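Local coordinates for nicotinamide-nucleotide adenylyltransferase NadR family / Ribosylnicotinamide kinase (Lactococcus lactis subsp. cremoris, PDB 6GYE), which binds nicotinamide riboside and probably phosphorylates it with a P-loop kinase domain, as a step toward NAD+, at residues 182-187 with 292-297; 195-200 with 257-262; 341-346 with 360-365. One frame throughout, in Å; residues are numbered along the deposited sequence.

Contact 1 (182-187 with 292-297); sequences VVTVMG and ERMDLI. With NNR (Nicotinamide riboside), chain I.
Asp-295 has CG anti to its carbonyl carbon (chi1 -61°), beside the backbone N, and from there OD2 accepts from Val-182 N at 2.8 Å through the anti lone pair. A second bond ties the pair, Asp-295 N donating to Val-182 O at 2.9 Å. That oxygen also receives Leu-296 N, at a longer 3.3 Å, and both donors lie in the carbonyl plane. Parallel pairing then takes over: Thr-184 N meets Leu-296 O at 3.0 Å, and bridges join Val-183 to Leu-296 and Thr-184 to Ile-297. These are the two inner strands of the four-stranded parallel sheet of the P-loop domain. Val-183 and Leu-296 lie side by side on one face. On the other, Met-186 SD lies 3.7 Å from Ile-297 CG2, while Met-186 and Met-294 meet tip to tip. Thr-184 OG1 is buried 3.4 Å from Met-294 SD and has no hydrogen-bonding partner in the model. In the loop that leads into the strand, Glu-292 CB lies 3.7 Å from N7 of nicotinamide riboside. The carboxylate of Asp-295 thus serves as acceptor where regular pairing starts, and the amide of Val-182 would probably offset part of its charge.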
# COMPACT_ATOMS: atom_id res chain seq x y z
N VAL A 182 -8.86 -3.87 1.55
CA VAL A 182 -8.58 -5.18 2.14
C VAL A 182 -9.81 -5.62 2.94
O VAL A 182 -10.25 -4.92 3.85
CB VAL A 182 -7.32 -5.14 3.03
CG1 VAL A 182 -7.06 -6.50 3.70
CG2 VAL A 182 -6.09 -4.70 2.23
N VAL A 183 -10.34 -6.79 2.59
CA VAL A 183 -11.45 -7.43 3.30
C VAL A 183 -10.92 -8.71 3.94
O VAL A 183 -10.39 -9.58 3.24
CB VAL A 183 -12.60 -7.78 2.34
CG1 VAL A 183 -13.75 -8.44 3.09
CG2 VAL A 183 -13.04 -6.58 1.57
N THR A 184 -11.10 -8.84 5.25
CA THR A 184 -10.62 -10.01 5.98
C THR A 184 -11.80 -10.77 6.56
O THR A 184 -12.68 -10.17 7.18
CB THR A 184 -9.65 -9.61 7.10
OG1 THR A 184 -8.55 -8.88 6.55
CG2 THR A 184 -9.12 -10.85 7.81
N VAL A 185 -11.82 -12.08 6.37
CA VAL A 185 -12.88 -12.93 6.91
C VAL A 185 -12.36 -13.66 8.14
O VAL A 185 -11.24 -14.17 8.15
CB VAL A 185 -13.38 -13.93 5.84
CG1 VAL A 185 -14.45 -14.82 6.43
CG2 VAL A 185 -13.90 -13.19 4.61
N MET A 186 -13.18 -13.70 9.19
CA MET A 186 -12.81 -14.28 10.47
C MET A 186 -13.93 -15.19 10.97
O MET A 186 -15.12 -14.89 10.79
CB MET A 186 -12.51 -13.18 11.52
CG MET A 186 -11.40 -12.20 11.13
SD MET A 186 -11.02 -11.06 12.50
CE MET A 186 -9.78 -10.00 11.72
N GLY A 187 -13.56 -16.28 11.62
CA GLY A 187 -14.56 -17.21 12.14
C GLY A 187 -13.90 -18.49 12.60
O GLY A 187 -12.73 -18.75 12.35
N GLU A 292 -1.11 -4.83 9.95
CA GLU A 292 -2.28 -5.17 9.15
C GLU A 292 -3.11 -3.93 8.86
O GLU A 292 -3.27 -3.06 9.72
CB GLU A 292 -3.12 -6.22 9.87
CG GLU A 292 -2.38 -7.53 10.11
CD GLU A 292 -3.28 -8.62 10.66
OE1 GLU A 292 -4.50 -8.35 10.76
OE2 GLU A 292 -2.79 -9.73 10.98
N ARG A 293 -3.60 -3.85 7.63
CA ARG A 293 -4.50 -2.78 7.21
C ARG A 293 -5.78 -3.45 6.75
O ARG A 293 -5.78 -4.14 5.73
CB ARG A 293 -3.90 -1.95 6.07
CG ARG A 293 -2.44 -1.61 6.20
CD ARG A 293 -2.25 -0.31 6.92
NE ARG A 293 -0.84 0.00 7.15
CZ ARG A 293 -0.18 -0.30 8.27
NH1 ARG A 293 -0.81 -0.93 9.25
NH2 ARG A 293 1.10 0.03 8.40
N MET A 294 -6.88 -3.23 7.46
CA MET A 294 -8.16 -3.82 7.10
C MET A 294 -9.21 -2.74 6.91
O MET A 294 -9.32 -1.83 7.74
CB MET A 294 -8.61 -4.83 8.15
CG MET A 294 -7.71 -6.06 8.16
SD MET A 294 -8.06 -7.20 9.50
CE MET A 294 -7.49 -6.27 10.91
N ASP A 295 -9.97 -2.84 5.83
CA ASP A 295 -11.06 -1.91 5.59
C ASP A 295 -12.40 -2.48 6.02
O ASP A 295 -13.27 -1.73 6.45
CB ASP A 295 -11.13 -1.52 4.10
CG ASP A 295 -9.87 -0.83 3.63
OD1 ASP A 295 -9.67 0.36 3.93
OD2 ASP A 295 -9.04 -1.50 2.96
N LEU A 296 -12.54 -3.80 5.94
CA LEU A 296 -13.79 -4.46 6.27
C LEU A 296 -13.45 -5.81 6.86
O LEU A 296 -12.63 -6.53 6.29
CB LEU A 296 -14.67 -4.64 5.02
CG LEU A 296 -15.86 -5.56 5.25
CD1 LEU A 296 -16.81 -4.93 6.27
CD2 LEU A 296 -16.59 -5.89 3.94
N ILE A 297 -14.06 -6.14 7.99
CA ILE A 297 -13.86 -7.41 8.69
C ILE A 297 -15.20 -8.14 8.74
O ILE A 297 -16.14 -7.69 9.42
CB ILE A 297 -13.29 -7.19 10.09
CG1 ILE A 297 -11.90 -6.54 10.00
CG2 ILE A 297 -13.21 -8.51 10.87
CD1 ILE A 297 -11.42 -5.91 11.32
O2R NNR I . 2.64 -6.72 2.53
C2R NNR I . 1.94 -5.60 3.10
C3R NNR I . 2.82 -4.37 3.25
O3R NNR I . 4.17 -4.59 2.81
C4R NNR I . 2.82 -4.03 4.74
C5R NNR I . 2.27 -2.63 4.98
O5R NNR I . 2.25 -2.37 6.39
O4R NNR I . 2.00 -4.99 5.41
C1R NNR I . 1.46 -5.96 4.50
N1 NNR I . -0.00 -5.91 4.54
C2 NNR I . -0.68 -6.84 5.24
C6 NNR I . -0.65 -4.93 3.89
C5 NNR I . -2.04 -4.86 3.92
C4 NNR I . -2.76 -5.82 4.63
C3 NNR I . -2.06 -6.81 5.30
C7 NNR I . -2.80 -7.86 6.07
O7 NNR I . -2.27 -8.94 6.28
N7 NNR I . -4.03 -7.58 6.52

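Contact 2 (195-200 with 257-262); sequences TLVRRL and FLDTDA. With NNR (Nicotinamide riboside), chain I.
Leu-200 and Phe-257 meet with their side chains at about a right angle, Leu-200 CB resting 3.7 Å from Phe-257 CE2. The backbone carbon C of Leu-200 sits over one face of the ring, displaced toward its rim. The ring starts at a CG anti to the carbonyl carbon of Phe-257 (chi1 -69°). Phe-257 CB, at the root of the ring, is 4.3 Å from Val-197 CG1. The other branch of that valine, CG2, crosses obliquely to Asp-259, 4.0 Å from its CG. No hydrogen bond spans the two segments. Their short axes approach to 8.6 Å and run nearly antiparallel, at 167°, so the helix runs back against the direction of the strand it covers, as expected for a helix that follows a strand of a parallel alpha/beta sheet. The turn from strand 181-187 into helix 193-203, with Lys-193 and Thr-194 at the helix start, fits a Walker A motif, and Asp-259, closing a hydrophobic strand and consistent with the Walker B aspartate, forms a salt bridge through OD1 with Lys-193 and a hydrogen bond through OD2 with Thr-194. Farther out, Phe-257 also packs on Val-183 and on Val-366 of helix 358-370, while Leu-200 reaches Ala-362 and Ile-363 of the same helix. An alanine in place of Phe-257 would probably open a gap between Leu-200 and Val-366, leaving Leu-200 CB without its ring partner. Leu-258 points away from the helix, and its CD1 comes within 3.3 Å of N7 of nicotinamide riboside. Beyond the strand, Asp-261 is the N-cap of helix 262-272, its OD1 accepting from Val-264 N.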
# COMPACT_ATOMS: atom_id res chain seq x y z
N THR A 195 -15.22 -21.27 1.62
CA THR A 195 -16.20 -21.14 0.55
C THR A 195 -16.63 -19.68 0.39
O THR A 195 -16.75 -19.18 -0.73
CB THR A 195 -17.39 -22.06 0.82
OG1 THR A 195 -16.94 -23.41 0.75
CG2 THR A 195 -18.46 -21.89 -0.22
N LEU A 196 -16.82 -18.96 1.51
CA LEU A 196 -17.25 -17.56 1.42
C LEU A 196 -16.19 -16.68 0.76
O LEU A 196 -16.50 -15.91 -0.16
CB LEU A 196 -17.60 -17.03 2.81
CG LEU A 196 -18.12 -15.58 2.82
CD1 LEU A 196 -19.41 -15.49 2.04
CD2 LEU A 196 -18.30 -15.04 4.22
N VAL A 197 -14.94 -16.79 1.23
CA VAL A 197 -13.82 -16.01 0.71
C VAL A 197 -13.70 -16.16 -0.80
O VAL A 197 -13.60 -15.18 -1.54
CB VAL A 197 -12.51 -16.44 1.40
CG1 VAL A 197 -11.29 -15.87 0.66
CG2 VAL A 197 -12.49 -16.02 2.86
N ARG A 198 -13.72 -17.41 -1.28
CA ARG A 198 -13.53 -17.66 -2.71
C ARG A 198 -14.69 -17.12 -3.53
O ARG A 198 -14.48 -16.54 -4.60
CB ARG A 198 -13.34 -19.15 -2.97
CG ARG A 198 -12.13 -19.72 -2.26
CD ARG A 198 -11.99 -21.21 -2.50
NE ARG A 198 -10.70 -21.70 -2.02
CZ ARG A 198 -10.37 -22.98 -1.95
NH1 ARG A 198 -11.22 -23.91 -2.35
NH2 ARG A 198 -9.17 -23.32 -1.50
N ARG A 199 -15.93 -17.29 -3.03
CA ARG A 199 -17.07 -16.76 -3.77
C ARG A 199 -17.06 -15.23 -3.77
O ARG A 199 -17.30 -14.61 -4.82
CB ARG A 199 -18.37 -17.31 -3.20
CG ARG A 199 -18.40 -18.82 -3.30
CD ARG A 199 -19.61 -19.37 -3.96
NE ARG A 199 -20.64 -19.81 -3.04
CZ ARG A 199 -21.11 -21.05 -2.99
NH1 ARG A 199 -20.64 -21.98 -3.83
NH2 ARG A 199 -22.08 -21.36 -2.14
N LEU A 200 -16.76 -14.61 -2.63
CA LEU A 200 -16.70 -13.14 -2.62
C LEU A 200 -15.64 -12.64 -3.59
O LEU A 200 -15.93 -11.78 -4.44
CB LEU A 200 -16.42 -12.62 -1.21
CG LEU A 200 -17.52 -12.80 -0.15
CD1 LEU A 200 -16.99 -12.41 1.22
CD2 LEU A 200 -18.78 -12.00 -0.49
N PHE A 257 -9.10 -10.19 -0.71
CA PHE A 257 -9.82 -10.90 0.34
C PHE A 257 -8.86 -11.80 1.09
O PHE A 257 -8.07 -12.53 0.47
CB PHE A 257 -10.99 -11.71 -0.23
CG PHE A 257 -12.10 -10.86 -0.76
CD1 PHE A 257 -12.04 -10.33 -2.06
CD2 PHE A 257 -13.20 -10.57 0.03
CE1 PHE A 257 -13.07 -9.52 -2.55
CE2 PHE A 257 -14.24 -9.77 -0.46
CZ PHE A 257 -14.17 -9.24 -1.76
N LEU A 258 -8.89 -11.72 2.42
CA LEU A 258 -7.96 -12.46 3.26
C LEU A 258 -8.72 -13.48 4.11
O LEU A 258 -9.68 -13.12 4.80
CB LEU A 258 -7.18 -11.50 4.16
CG LEU A 258 -6.36 -10.43 3.44
CD1 LEU A 258 -5.56 -9.63 4.48
CD2 LEU A 258 -5.43 -11.05 2.36
N ASP A 259 -8.26 -14.73 4.08
CA ASP A 259 -8.85 -15.81 4.88
C ASP A 259 -8.10 -15.87 6.21
O ASP A 259 -7.08 -16.57 6.35
CB ASP A 259 -8.78 -17.13 4.13
CG ASP A 259 -9.72 -18.19 4.72
OD1 ASP A 259 -10.24 -17.95 5.83
OD2 ASP A 259 -9.95 -19.24 4.07
N THR A 260 -8.63 -15.13 7.20
CA THR A 260 -8.10 -15.01 8.56
C THR A 260 -6.78 -14.24 8.62
O THR A 260 -6.18 -13.91 7.59
CB THR A 260 -7.93 -16.38 9.27
OG1 THR A 260 -6.75 -17.05 8.82
CG2 THR A 260 -9.12 -17.28 9.04
N ASP A 261 -6.33 -13.95 9.83
CA ASP A 261 -5.20 -13.05 10.06
C ASP A 261 -4.60 -13.37 11.44
O ASP A 261 -4.96 -14.39 12.05
CB ASP A 261 -5.66 -11.60 9.99
CG ASP A 261 -6.40 -11.19 11.24
OD1 ASP A 261 -7.13 -12.04 11.82
OD2 ASP A 261 -6.20 -10.05 11.69
N ALA A 262 -3.75 -12.47 11.96
CA ALA A 262 -3.10 -12.76 13.23
C ALA A 262 -4.06 -12.68 14.41
O ALA A 262 -3.89 -13.41 15.40
CB ALA A 262 -1.91 -11.81 13.45
O2R NNR I . 2.64 -6.72 2.53
C2R NNR I . 1.94 -5.60 3.10
C3R NNR I . 2.82 -4.37 3.25
O3R NNR I . 4.17 -4.59 2.81
C4R NNR I . 2.82 -4.03 4.74
C5R NNR I . 2.27 -2.63 4.98
O5R NNR I . 2.25 -2.37 6.39
O4R NNR I . 2.00 -4.99 5.41
C1R NNR I . 1.46 -5.96 4.50
N1 NNR I . -0.00 -5.91 4.54
C2 NNR I . -0.68 -6.84 5.24
C6 NNR I . -0.65 -4.93 3.89
C5 NNR I . -2.04 -4.86 3.92
C4 NNR I . -2.76 -5.82 4.63
C3 NNR I . -2.06 -6.81 5.30
C7 NNR I . -2.80 -7.86 6.07
O7 NNR I . -2.27 -8.94 6.28
N7 NNR I . -4.03 -7.58 6.52

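Contact 3 (341-346 with 360-365); sequences VILDDE and HHAIDA
Val-341 faces Ala-365 and Leu-343 faces His-361, with CA atoms 7.4 Å apart in the first pair and 6.7 Å in the second, as strand 340-342 gives way to an inverse gamma turn centred on Leu-343 beside helix 358-370. His-361 has the largest share of the contact. Its CG is anti to the backbone N (chi1 -168°), which directs the ring from the helix to the strand end and the turn. There ND1 donates to Asp-345 OD2 at 2.7 Å, with 152° at the hydrogen. The carboxylate offers its syn lone pair, and OD2 lies in the imidazole plane, although the planes of the two groups are turned 81° apart. Over one face of the ring comes Leu-343 CD2, 3.9 Å from the ring centroid in a CH-pi contact, and Tyr-355 stacks on the same imidazole. At the far side of the ring from CG, Ile-342 O is 3.4 Å from His-361 CE1, and Val-341 CG1 is 3.6 Å from His-361 NE2. The apolar remainder is small: Val-341 CG1 approaches Ala-365 CB at 4.3 Å, and the CD2 methyl of Leu-343 lies 4.0 Å from Ala-362 CB. Leu-343 is further packed against Leu-298 of the neighbouring strand and Leu-196 of helix 193-203. The contact thereby joins strand 340-342, at one edge of the sheet, to helix 358-370. Asp-345 is poorly ordered and shortly precedes an unmodelled gap, residues 347-353, so the exact length of its bond deserves some caution. With Asp-345 on ND1 and the carboxylate of Asp-344 also close to the ring edge, the imidazole would probably be drawn toward its protonated form, and the His-carboxylate bond would tend to fix the ring's rotation.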
# COMPACT_ATOMS: atom_id res chain seq x y z
N VAL A 341 -18.57 -6.42 10.39
CA VAL A 341 -19.93 -6.81 10.03
C VAL A 341 -20.07 -8.28 10.38
O VAL A 341 -19.27 -9.11 9.94
CB VAL A 341 -20.21 -6.57 8.54
CG1 VAL A 341 -21.56 -7.16 8.15
CG2 VAL A 341 -20.13 -5.06 8.22
N ILE A 342 -21.09 -8.61 11.17
CA ILE A 342 -21.34 -9.97 11.62
C ILE A 342 -22.37 -10.60 10.69
O ILE A 342 -23.45 -10.03 10.47
CB ILE A 342 -21.83 -9.97 13.07
CG1 ILE A 342 -20.76 -9.36 13.96
CG2 ILE A 342 -22.17 -11.39 13.50
CD1 ILE A 342 -21.05 -9.48 15.41
N LEU A 343 -22.04 -11.76 10.12
CA LEU A 343 -22.90 -12.41 9.13
C LEU A 343 -23.86 -13.38 9.82
O LEU A 343 -23.77 -14.60 9.70
CB LEU A 343 -22.06 -13.10 8.07
CG LEU A 343 -21.11 -12.15 7.33
CD1 LEU A 343 -20.15 -12.95 6.47
CD2 LEU A 343 -21.92 -11.18 6.47
N ASP A 344 -24.85 -12.80 10.50
CA ASP A 344 -25.83 -13.57 11.27
C ASP A 344 -27.15 -13.67 10.50
O ASP A 344 -28.16 -13.04 10.82
CB ASP A 344 -26.01 -12.94 12.65
CG ASP A 344 -26.38 -11.46 12.57
OD1 ASP A 344 -26.50 -10.91 11.45
OD2 ASP A 344 -26.52 -10.84 13.65
N ASP A 345 -27.13 -14.49 9.45
CA ASP A 345 -28.31 -14.70 8.62
C ASP A 345 -28.69 -16.17 8.61
O ASP A 345 -28.28 -16.92 9.50
CB ASP A 345 -28.04 -14.19 7.20
CG ASP A 345 -27.64 -12.74 7.19
OD1 ASP A 345 -28.54 -11.88 7.23
OD2 ASP A 345 -26.42 -12.46 7.21
N GLU A 346 -29.49 -16.59 7.63
CA GLU A 346 -29.84 -18.00 7.47
C GLU A 346 -30.40 -18.65 8.74
O GLU A 346 -31.58 -19.00 8.79
CB GLU A 346 -28.62 -18.78 6.97
CG GLU A 346 -27.95 -18.13 5.76
CD GLU A 346 -26.80 -18.94 5.20
OE1 GLU A 346 -26.53 -20.05 5.72
OE2 GLU A 346 -26.19 -18.48 4.21
N HIS A 360 -25.27 -13.11 0.32
CA HIS A 360 -25.91 -11.84 -0.01
C HIS A 360 -25.49 -10.75 0.96
O HIS A 360 -25.15 -9.63 0.55
CB HIS A 360 -27.44 -11.97 -0.01
CG HIS A 360 -27.97 -12.69 -1.19
ND1 HIS A 360 -27.74 -14.04 -1.40
CD2 HIS A 360 -28.74 -12.27 -2.22
CE1 HIS A 360 -28.34 -14.41 -2.53
NE2 HIS A 360 -28.95 -13.36 -3.04
N HIS A 361 -25.51 -11.06 2.26
CA HIS A 361 -25.13 -10.07 3.27
C HIS A 361 -23.70 -9.58 3.05
O HIS A 361 -23.43 -8.38 3.05
CB HIS A 361 -25.28 -10.66 4.67
CG HIS A 361 -25.18 -9.65 5.77
ND1 HIS A 361 -25.47 -9.94 7.09
CD2 HIS A 361 -24.86 -8.33 5.74
CE1 HIS A 361 -25.31 -8.86 7.82
NE2 HIS A 361 -24.94 -7.86 7.03
N ALA A 362 -22.77 -10.52 2.85
CA ALA A 362 -21.35 -10.17 2.74
C ALA A 362 -21.06 -9.38 1.47
O ALA A 362 -20.29 -8.41 1.51
CB ALA A 362 -20.49 -11.44 2.79
N ILE A 363 -21.60 -9.80 0.33
CA ILE A 363 -21.28 -9.10 -0.91
C ILE A 363 -21.87 -7.69 -0.88
O ILE A 363 -21.29 -6.75 -1.43
CB ILE A 363 -21.74 -9.92 -2.14
CG1 ILE A 363 -21.02 -9.44 -3.40
CG2 ILE A 363 -23.29 -9.87 -2.35
CD1 ILE A 363 -19.52 -9.74 -3.41
N ASP A 364 -23.01 -7.50 -0.21
CA ASP A 364 -23.53 -6.16 0.01
C ASP A 364 -22.61 -5.35 0.93
O ASP A 364 -22.38 -4.16 0.70
CB ASP A 364 -24.95 -6.22 0.58
CG ASP A 364 -25.66 -4.87 0.52
OD1 ASP A 364 -25.64 -4.23 -0.56
OD2 ASP A 364 -26.27 -4.47 1.54
N ALA A 365 -22.08 -5.99 1.98
CA ALA A 365 -21.14 -5.28 2.84
C ALA A 365 -19.89 -4.90 2.05
O ALA A 365 -19.37 -3.80 2.20
CB ALA A 365 -20.79 -6.11 4.07

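Overall arrangement
All three contacts involve strands of one parallel sheet, ordered 255-259, 181-187, 296-300, 340-342, with helices packed on it in contacts 2 and 3. Contacts 1 and 2, with centres 9 Å apart, are joined where strand 181-187 pairs with the edge strand 255-259: Val-183 O lies 2.7 Å from Leu-258 N, a probable hydrogen bond. Both touch nicotinamide riboside, and near it Glu-292 OE1 comes 2.6 Å from Asp-261 OD2, two carboxylates in close approach. Contact 3, about 14 Å from contact 1 and 13 Å from contact 2 between centres, continues the sheet, Ile-297 O lying 2.9 Å from Val-341 N, and meets contact 2 through apolar packing, Leu-196 CD2 being 3.6 Å from Leu-343 CD1. It includes no riboside pocket residue.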